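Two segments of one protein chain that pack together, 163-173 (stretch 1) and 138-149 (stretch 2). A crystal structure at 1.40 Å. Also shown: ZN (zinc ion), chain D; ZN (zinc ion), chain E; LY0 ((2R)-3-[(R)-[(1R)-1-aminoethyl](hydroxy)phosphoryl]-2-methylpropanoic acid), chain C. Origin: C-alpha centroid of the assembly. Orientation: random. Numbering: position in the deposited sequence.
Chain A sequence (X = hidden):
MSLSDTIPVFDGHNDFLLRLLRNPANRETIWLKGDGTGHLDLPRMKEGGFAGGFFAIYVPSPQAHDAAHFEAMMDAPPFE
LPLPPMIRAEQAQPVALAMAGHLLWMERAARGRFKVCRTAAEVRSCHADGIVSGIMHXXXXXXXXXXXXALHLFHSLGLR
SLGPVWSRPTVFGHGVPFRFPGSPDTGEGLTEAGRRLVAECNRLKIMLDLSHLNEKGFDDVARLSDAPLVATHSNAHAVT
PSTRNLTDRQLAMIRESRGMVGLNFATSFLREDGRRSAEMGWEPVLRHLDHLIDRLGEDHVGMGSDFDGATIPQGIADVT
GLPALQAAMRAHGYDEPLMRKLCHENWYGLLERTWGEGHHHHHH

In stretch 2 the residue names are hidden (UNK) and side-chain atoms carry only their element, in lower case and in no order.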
ATOM      1  N   GLY A 163       5.115   7.269  -0.714  1.00  8.72           N
ATOM      2  CA  GLY A 163       5.034   7.448   0.728  1.00  9.02           C
ATOM      3  C   GLY A 163       6.360   8.002   1.228  1.00  9.64           C
ATOM      4  O   GLY A 163       7.402   7.381   1.052  1.00 10.82           O
ATOM      5  N   PRO A 164       6.344   9.186   1.854  1.00  9.99           N
ATOM      6  CA  PRO A 164       7.621   9.768   2.290  1.00  9.99           C
ATOM      7  C   PRO A 164       8.428   8.857   3.211  1.00 10.32           C
ATOM      8  O   PRO A 164       9.665   8.897   3.187  1.00 11.85           O
ATOM      9  CB  PRO A 164       7.191  11.037   3.026  1.00 12.18           C
ATOM     10  CG  PRO A 164       5.900  11.424   2.365  1.00 12.34           C
ATOM     11  CD  PRO A 164       5.216  10.115   2.019  1.00 11.14           C
ATOM     12  N   VAL A 165       7.747   8.071   4.038  1.00  9.59           N
ATOM     13  CA  VAL A 165       8.440   7.163   4.934  1.00  9.49           C
ATOM     14  C   VAL A 165       7.852   5.760   4.934  1.00  9.12           C
ATOM     15  O   VAL A 165       6.663   5.562   4.664  1.00  9.62           O
ATOM     16  CB  VAL A 165       8.438   7.678   6.392  1.00  9.67           C
ATOM     17  CG1 VAL A 165       9.011   9.090   6.473  1.00 10.40           C
ATOM     18  CG2 VAL A 165       7.021   7.607   7.008  1.00 10.22           C
ATOM     19  N   TRP A 166       8.710   4.792   5.245  1.00  9.35           N
ATOM     20  CA  TRP A 166       8.295   3.476   5.683  1.00  9.57           C
ATOM     21  C   TRP A 166       8.362   3.562   7.219  1.00  9.08           C
ATOM     22  O   TRP A 166       8.391   4.672   7.768  1.00 10.73           O
ATOM     23  CB  TRP A 166       9.221   2.404   5.089  1.00 10.44           C
ATOM     24  CG  TRP A 166       8.809   1.027   5.444  1.00  9.27           C
ATOM     25  CD1 TRP A 166       7.647   0.393   5.077  1.00 10.44           C
ATOM     26  CD2 TRP A 166       9.536   0.097   6.253  1.00  9.58           C
ATOM     27  NE1 TRP A 166       7.611  -0.871   5.618  1.00 12.29           N
ATOM     28  CE2 TRP A 166       8.751  -1.075   6.352  1.00 11.35           C
ATOM     29  CE3 TRP A 166      10.764   0.143   6.922  1.00 12.29           C
ATOM     30  CZ2 TRP A 166       9.161  -2.194   7.076  1.00 13.96           C
ATOM     31  CZ3 TRP A 166      11.164  -0.978   7.655  1.00 12.76           C
ATOM     32  CH2 TRP A 166      10.366  -2.125   7.721  1.00 13.47           C
ATOM     33  N   SER A 167       8.383   2.427   7.911  1.00 10.12           N
ATOM     34  CA  SER A 167       8.484   2.451   9.374  1.00  9.16           C
ATOM     35  C   SER A 167       9.959   2.565   9.786  1.00 12.73           C
ATOM     36  O   SER A 167      10.543   1.634  10.352  1.00 11.38           O
ATOM     37  CB  SER A 167       7.797   1.222   9.965  1.00 11.01           C
ATOM     38  OG  SER A 167       6.379   1.383   9.947  1.00 10.31           O
ATOM     39  N   ARG A 168      10.550   3.720   9.470  1.00 11.04           N
ATOM     40  CA  ARG A 168      11.992   3.928   9.560  1.00 12.34           C
ATOM     41  C   ARG A 168      12.247   5.399   9.249  1.00 11.52           C
ATOM     42  O   ARG A 168      11.582   5.964   8.389  1.00 11.62           O
ATOM     43  CB  ARG A 168      12.679   3.026   8.527  1.00 11.87           C
ATOM     44  CG  ARG A 168      14.194   3.161   8.428  1.00 12.98           C
ATOM     45  CD  ARG A 168      14.736   2.148   7.420  1.00 13.45           C
ATOM     46  NE  ARG A 168      14.142   2.357   6.100  1.00 10.82           N
ATOM     47  CZ  ARG A 168      13.874   1.397   5.225  1.00 12.14           C
ATOM     48  NH1 ARG A 168      14.149   0.130   5.501  1.00 11.72           N
ATOM     49  NH2 ARG A 168      13.326   1.718   4.057  1.00 11.35           N
ATOM     50  N   PRO A 169      13.184   6.040   9.970  1.00 11.28           N
ATOM     51  CA  PRO A 169      13.388   7.476   9.745  1.00 11.78           C
ATOM     52  C   PRO A 169      13.969   7.767   8.360  1.00 12.18           C
ATOM     53  O   PRO A 169      14.754   6.964   7.852  1.00 14.28           O
ATOM     54  CB  PRO A 169      14.400   7.854  10.837  1.00 12.75           C
ATOM     55  CG  PRO A 169      15.110   6.578  11.159  1.00 13.66           C
ATOM     56  CD  PRO A 169      14.039   5.520  11.052  1.00 12.32           C
ATOM     57  N   THR A 170      13.589   8.901   7.775  1.00 12.91           N
ATOM     58  CA  THR A 170      14.176   9.356   6.515  1.00 10.45           C
ATOM     59  C   THR A 170      14.548  10.829   6.656  1.00 12.23           C
ATOM     60  O   THR A 170      14.232  11.451   7.672  1.00 13.69           O
ATOM     61  CB  THR A 170      13.190   9.237   5.341  1.00 14.23           C
ATOM     62  OG1 THR A 170      12.174  10.240   5.461  1.00 16.32           O
ATOM     63  CG2 THR A 170      12.562   7.845   5.280  1.00 14.44           C
ATOM     64  N   VAL A 171      15.205  11.393   5.645  1.00 14.42           N
ATOM     65  CA  VAL A 171      15.505  12.823   5.664  1.00 14.37           C
ATOM     66  C   VAL A 171      14.241  13.683   5.609  1.00 11.98           C
ATOM     67  O   VAL A 171      14.306  14.899   5.762  1.00 13.36           O
ATOM     68  CB  VAL A 171      16.451  13.233   4.510  1.00 13.54           C
ATOM     69  CG1 VAL A 171      17.787  12.520   4.641  1.00 15.68           C
ATOM     70  CG2 VAL A 171      15.825  12.955   3.147  1.00 13.96           C
ATOM     71  N   PHE A 172      13.085  13.051   5.395  1.00 11.35           N
ATOM     72  CA  PHE A 172      11.840  13.782   5.157  1.00 10.85           C
ATOM     73  C   PHE A 172      10.900  13.776   6.357  1.00 11.45           C
ATOM     74  O   PHE A 172       9.967  14.564   6.415  1.00 12.02           O
ATOM     75  CB  PHE A 172      11.107  13.195   3.941  1.00 11.15           C
ATOM     76  CG  PHE A 172      11.913  13.241   2.686  1.00 11.22           C
ATOM     77  CD1 PHE A 172      12.206  14.456   2.093  1.00 13.34           C
ATOM     78  CD2 PHE A 172      12.398  12.080   2.114  1.00 11.27           C
ATOM     79  CE1 PHE A 172      12.972  14.519   0.943  1.00 14.30           C
ATOM     80  CE2 PHE A 172      13.171  12.134   0.964  1.00 13.39           C
ATOM     81  CZ  PHE A 172      13.451  13.352   0.375  1.00 13.58           C
ATOM     82  N   GLY A 173      11.149  12.880   7.299  1.00 10.48           N
ATOM     83  CA  GLY A 173      10.238  12.693   8.408  1.00 10.82           C
ATOM     84  C   GLY A 173      10.337  11.308   8.988  1.00 12.69           C
ATOM     85  O   GLY A 173      11.314  10.584   8.763  1.00 11.57           O
ATOM     86  N   UNK A 138       6.596   4.341  -4.615  1.00  8.67           N
ATOM     87  CA  UNK A 138       7.776   4.265  -3.760  1.00  9.41           C
ATOM     88  C   UNK A 138       7.323   4.299  -2.300  1.00 11.20           C
ATOM     89  O   UNK A 138       6.675   5.246  -1.875  1.00 10.91           O
ATOM     90  c   UNK A 138      10.006   5.538  -3.305  1.00 14.71           C
ATOM     91  s   UNK A 138      11.176   6.730  -4.041  1.00 11.01           S
ATOM     92  c   UNK A 138       8.699   5.457  -4.084  1.00 13.41           C
ATOM     93  c   UNK A 138      11.330   6.009  -5.646  1.00  7.88           C
ATOM     94  N   UNK A 139       7.637   3.247  -1.548  1.00  7.85           N
ATOM     95  CA  UNK A 139       7.235   3.138  -0.150  1.00  8.39           C
ATOM     96  C   UNK A 139       8.439   3.496   0.694  1.00 10.66           C
ATOM     97  O   UNK A 139       9.292   2.647   0.949  1.00 10.41           O
ATOM     98  c   UNK A 139       6.438   1.481   1.629  1.00  7.93           C
ATOM     99  c   UNK A 139       5.762   0.138   1.873  1.00  9.88           C
ATOM    100  c   UNK A 139       6.789   1.709   0.158  1.00  9.18           C
ATOM    101  o   UNK A 139       6.009  -0.815   1.111  1.00  9.90           O
ATOM    102  o   UNK A 139       4.976   0.034   2.822  1.00 10.11           O
ATOM    103  N   UNK A 140       8.495   4.750   1.139  1.00  9.12           N
ATOM    104  CA  UNK A 140       9.688   5.295   1.779  1.00  9.05           C
ATOM    105  C   UNK A 140      10.516   5.968   0.709  1.00 10.34           C
ATOM    106  O   UNK A 140      10.775   5.388  -0.345  1.00 11.84           O
ATOM    107  N   UNK A 141      10.907   7.213   0.955  1.00  9.00           N
ATOM    108  CA  UNK A 141      11.534   8.018  -0.081  1.00 10.03           C
ATOM    109  C   UNK A 141      13.055   8.126   0.057  1.00 10.48           C
ATOM    110  O   UNK A 141      13.640   9.124  -0.366  1.00 10.56           O
ATOM    111  c   UNK A 141      10.899   9.397  -0.118  1.00 11.98           C
ATOM    112  N   UNK A 142      13.689   7.098   0.614  1.00 10.27           N
ATOM    113  CA  UNK A 142      15.134   7.123   0.806  1.00 11.14           C
ATOM    114  C   UNK A 142      15.915   7.315  -0.487  1.00 10.59           C
ATOM    115  O   UNK A 142      17.010   7.875  -0.465  1.00 11.36           O
ATOM    116  o   UNK A 142      13.146   4.706   2.098  1.00 13.35           O
ATOM    117  c   UNK A 142      15.608   5.837   1.459  1.00 13.14           C
ATOM    118  o   UNK A 142      13.584   4.630   4.247  1.00 12.46           O
ATOM    119  c   UNK A 142      13.877   4.958   3.083  1.00 13.38           C
ATOM    120  c   UNK A 142      15.187   5.692   2.898  1.00 12.43           C
ATOM    121  N   UNK A 143      15.379   6.845  -1.606  1.00 11.13           N
ATOM    122  CA  UNK A 143      16.070   7.006  -2.875  1.00 10.98           C
ATOM    123  C   UNK A 143      16.012   8.441  -3.392  1.00 11.38           C
ATOM    124  O   UNK A 143      16.595   8.746  -4.432  1.00 12.60           O
ATOM    125  c   UNK A 143      15.510   6.046  -3.906  1.00 11.26           C
ATOM    126  N   UNK A 144      15.292   9.307  -2.683  1.00 11.98           N
ATOM    127  CA  UNK A 144      15.207  10.721  -3.034  1.00 12.48           C
ATOM    128  C   UNK A 144      16.050  11.535  -2.054  1.00 11.54           C
ATOM    129  O   UNK A 144      15.822  11.494  -0.844  1.00 12.09           O
ATOM    130  c   UNK A 144      13.123  10.029  -5.117  1.00 12.05           C
ATOM    131  c   UNK A 144      13.648  12.667  -3.500  1.00 13.65           C
ATOM    132  c   UNK A 144      13.744  11.241  -2.960  1.00 11.69           C
ATOM    133  c   UNK A 144      12.767  10.292  -3.678  1.00 13.66           C
ATOM    134  N   UNK A 145      17.045  12.253  -2.554  1.00 12.47           N
ATOM    135  CA  UNK A 145      17.821  13.107  -1.674  1.00 12.48           C
ATOM    136  C   UNK A 145      17.008  14.299  -1.204  1.00 12.14           C
ATOM    137  O   UNK A 145      15.980  14.626  -1.791  1.00 12.82           O
ATOM    138  N   UNK A 146      17.476  14.963  -0.148  1.00 14.84           N
ATOM    139  CA  UNK A 146      16.769  16.129   0.382  1.00 14.79           C
ATOM    140  C   UNK A 146      16.662  17.266  -0.641  1.00 13.47           C
ATOM    141  O   UNK A 146      15.759  18.096  -0.576  1.00 15.56           O
ATOM    142  c   UNK A 146      17.435  16.616   1.670  1.00 17.01           C
ATOM    143  N   UNK A 147      17.581  17.276  -1.601  1.00 14.49           N
ATOM    144  CA  UNK A 147      17.560  18.233  -2.704  1.00 15.83           C
ATOM    145  C   UNK A 147      16.376  18.023  -3.659  1.00 12.62           C
ATOM    146  O   UNK A 147      15.985  18.928  -4.399  1.00 14.99           O
ATOM    147  c   UNK A 147      19.205  16.653  -3.780  1.00 21.36           C
ATOM    148  o   UNK A 147      19.923  15.998  -2.984  1.00 26.00           O
ATOM    149  c   UNK A 147      18.873  18.103  -3.476  1.00 15.90           C
ATOM    150  o   UNK A 147      18.701  16.156  -4.792  1.00 15.01           O
ATOM    151  N   UNK A 148      15.812  16.816  -3.626  1.00 12.08           N
ATOM    152  CA  UNK A 148      14.675  16.423  -4.462  1.00 12.61           C
ATOM    153  C   UNK A 148      14.991  16.158  -5.937  1.00 11.83           C
ATOM    154  O   UNK A 148      14.082  15.903  -6.727  1.00 11.75           O
ATOM    155  c   UNK A 148      13.005  17.705  -2.942  1.00 12.68           C
ATOM    156  c   UNK A 148      13.515  17.416  -4.356  1.00 14.79           C
ATOM    157  c   UNK A 148      12.694  16.422  -2.209  1.00 14.47           C
ATOM    158  c   UNK A 148      11.769  18.570  -3.010  1.00 16.64           C
ATOM    159  N   UNK A 149      16.265  16.226  -6.318  1.00 11.50           N
ATOM    160  CA  UNK A 149      16.605  16.049  -7.728  1.00 11.52           C
ATOM    161  C   UNK A 149      16.104  14.720  -8.271  1.00 11.41           C
ATOM    162  O   UNK A 149      15.622  14.651  -9.404  1.00 11.80           O
ATOM    163  o   UNK A 149      19.834  17.692  -8.284  1.00 20.31           O
ATOM    164  c   UNK A 149      18.614  17.543  -8.078  1.00 17.21           C
ATOM    165  c   UNK A 149      18.114  16.128  -7.949  1.00 12.11           C
ATOM    166  o   UNK A 149      17.801  18.491  -7.996  1.00 16.05           O
TER
HETATM  167 ZN    ZN D 364       5.034  -2.715   1.158  0.63  9.04          ZN
HETATM  168 ZN    ZN E 365       3.753  -1.024   4.159  0.65  9.35          ZN
HETATM  169  P   LY0 C 363       4.940  -3.526   4.254  1.00 12.30           P
HETATM  170  C1  LY0 C 363       7.488  -4.647   4.483  1.00 16.69           C
HETATM  171  N1  LY0 C 363       6.859  -3.498   2.379  1.00 11.58           N
HETATM  172  C2  LY0 C 363       6.398  -4.314   3.488  1.00 13.43           C
HETATM  173  C4  LY0 C 363       4.095  -4.708   5.378  1.00 13.75           C
HETATM  174  C5  LY0 C 363       3.760  -4.171   6.742  1.00 13.92           C
HETATM  175  C6  LY0 C 363       3.110  -2.815   6.695  1.00 12.37           C
HETATM  176  C7  LY0 C 363       3.081  -5.160   7.654  1.00 16.28           C
HETATM  177  O31 LY0 C 363       4.057  -3.107   3.102  1.00 12.01           O
HETATM  178  O32 LY0 C 363       5.403  -2.240   5.016  1.00 11.45           O
HETATM  179  O61 LY0 C 363       3.014  -2.092   7.838  1.00 12.92           O
HETATM  180  O62 LY0 C 363       2.689  -2.330   5.631  1.00 11.69           O
HETATM  181  O   HOH W   1      11.381   4.907   5.824  1.00 11.50           O
HETATM  182  O   HOH W   2      15.507   5.206   6.025  1.00 14.35           O

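Position 138 carries four side-chain atoms in an unbranched run: two carbons, a sulfur, a terminal carbon. A thioether within the chain identifies Met-138. Its end leads away from stretch 1, so its contribution is the backbone: Gly-163 N donates to Met-138 O at 2.8 Å, with an N-H...O angle of 160°.

Position 139 has three carbons, the third bearing two oxygens, which is a carboxylate on a two-carbon stem: Glu-139. The two terminal atoms are both oxygen, which excludes glutamine, and the metal site agrees: Glu-139 OE1 is 2.1 Å from ZN of chain D and Glu-139 OE2 is 2.1 Å from ZN of chain E, as expected of a bridging carboxylate. OE2 also lies 3.5 Å from Trp-166 CD1, at the edge of the indole. The backbone forms a parallel bridge with Gly-163, CA to CA 4.9 Å.

Position 140 has no side-chain atoms, hence Gly-140. Its phi/psi of 93/129° would jam a CB against the preceding carbonyl oxygen. Its N donates to Gly-163 O at 2.9 Å, and its CA lies 3.6 Å from Trp-166 N.

Position 141 shows a single carbon, giving Ala-141. CB points toward stretch 1 and meets Phe-172 CE2 at 3.7 Å, while Ala-141 N donates to Pro-164 O at 3.1 Å.

Position 142 again has three carbons with two oxygens on the third. One oxygen accepts from both NE and NH2 of Arg-168, which supports a charged carboxylate: Glu-142. The distances are 3.0 Å from Arg-168 NE and 2.9 Å from Arg-168 NH2 to Glu-142 OE2. CA-to-CB points away, yet the bent chain (chi2 92°) brings its end back.

Position 143, with one carbon directed away and no contact, is Ala-143. Position 144 has four carbons, forked at the first with one arm two carbons long, so Ile-144; its CG2 lies 3.9 Å from Phe-172 CZ. Position 145 lacks a side chain: Gly-145. A CB there would clash with an oxygen of the side chain at 147. Position 146 has one carbon, Ala-146, whose CB is 4.3 Å from Val-171 CG2.

Position 147 carries two carbons, the second with two oxygens: Asp-147. OD2 accepts from the backbone N of position 149 at 2.9 Å. Position 148 has four carbons forked at the second, Leu-148, with CD2 3.7 Å from Phe-172 CE1. Position 149 repeats the short carboxylate pattern and is Asp-149, out of reach of stretch 1.

The contact, burying 601 Å² in total, combines three elements. Backbone hydrogen bonds align Gly-163 and Pro-164 with the 138-141 segment. Farther along, Glu-142 OE2 holds Arg-168 and two waters; water 1 links it to Trp-166 N and Arg-168 O, and water 2 to Pro-169 O. Finally, Phe-172 sits against Ala-141, Ile-144 and Leu-148, its edge facing the carbonyl oxygens of Ala-141, Ile-144 and Gly-145. Beside the zinc site, Trp-166 NE1 donates to LY0 O32 at 2.7 Å.

Stretch 2 138-149: MEGAEAIGADLD
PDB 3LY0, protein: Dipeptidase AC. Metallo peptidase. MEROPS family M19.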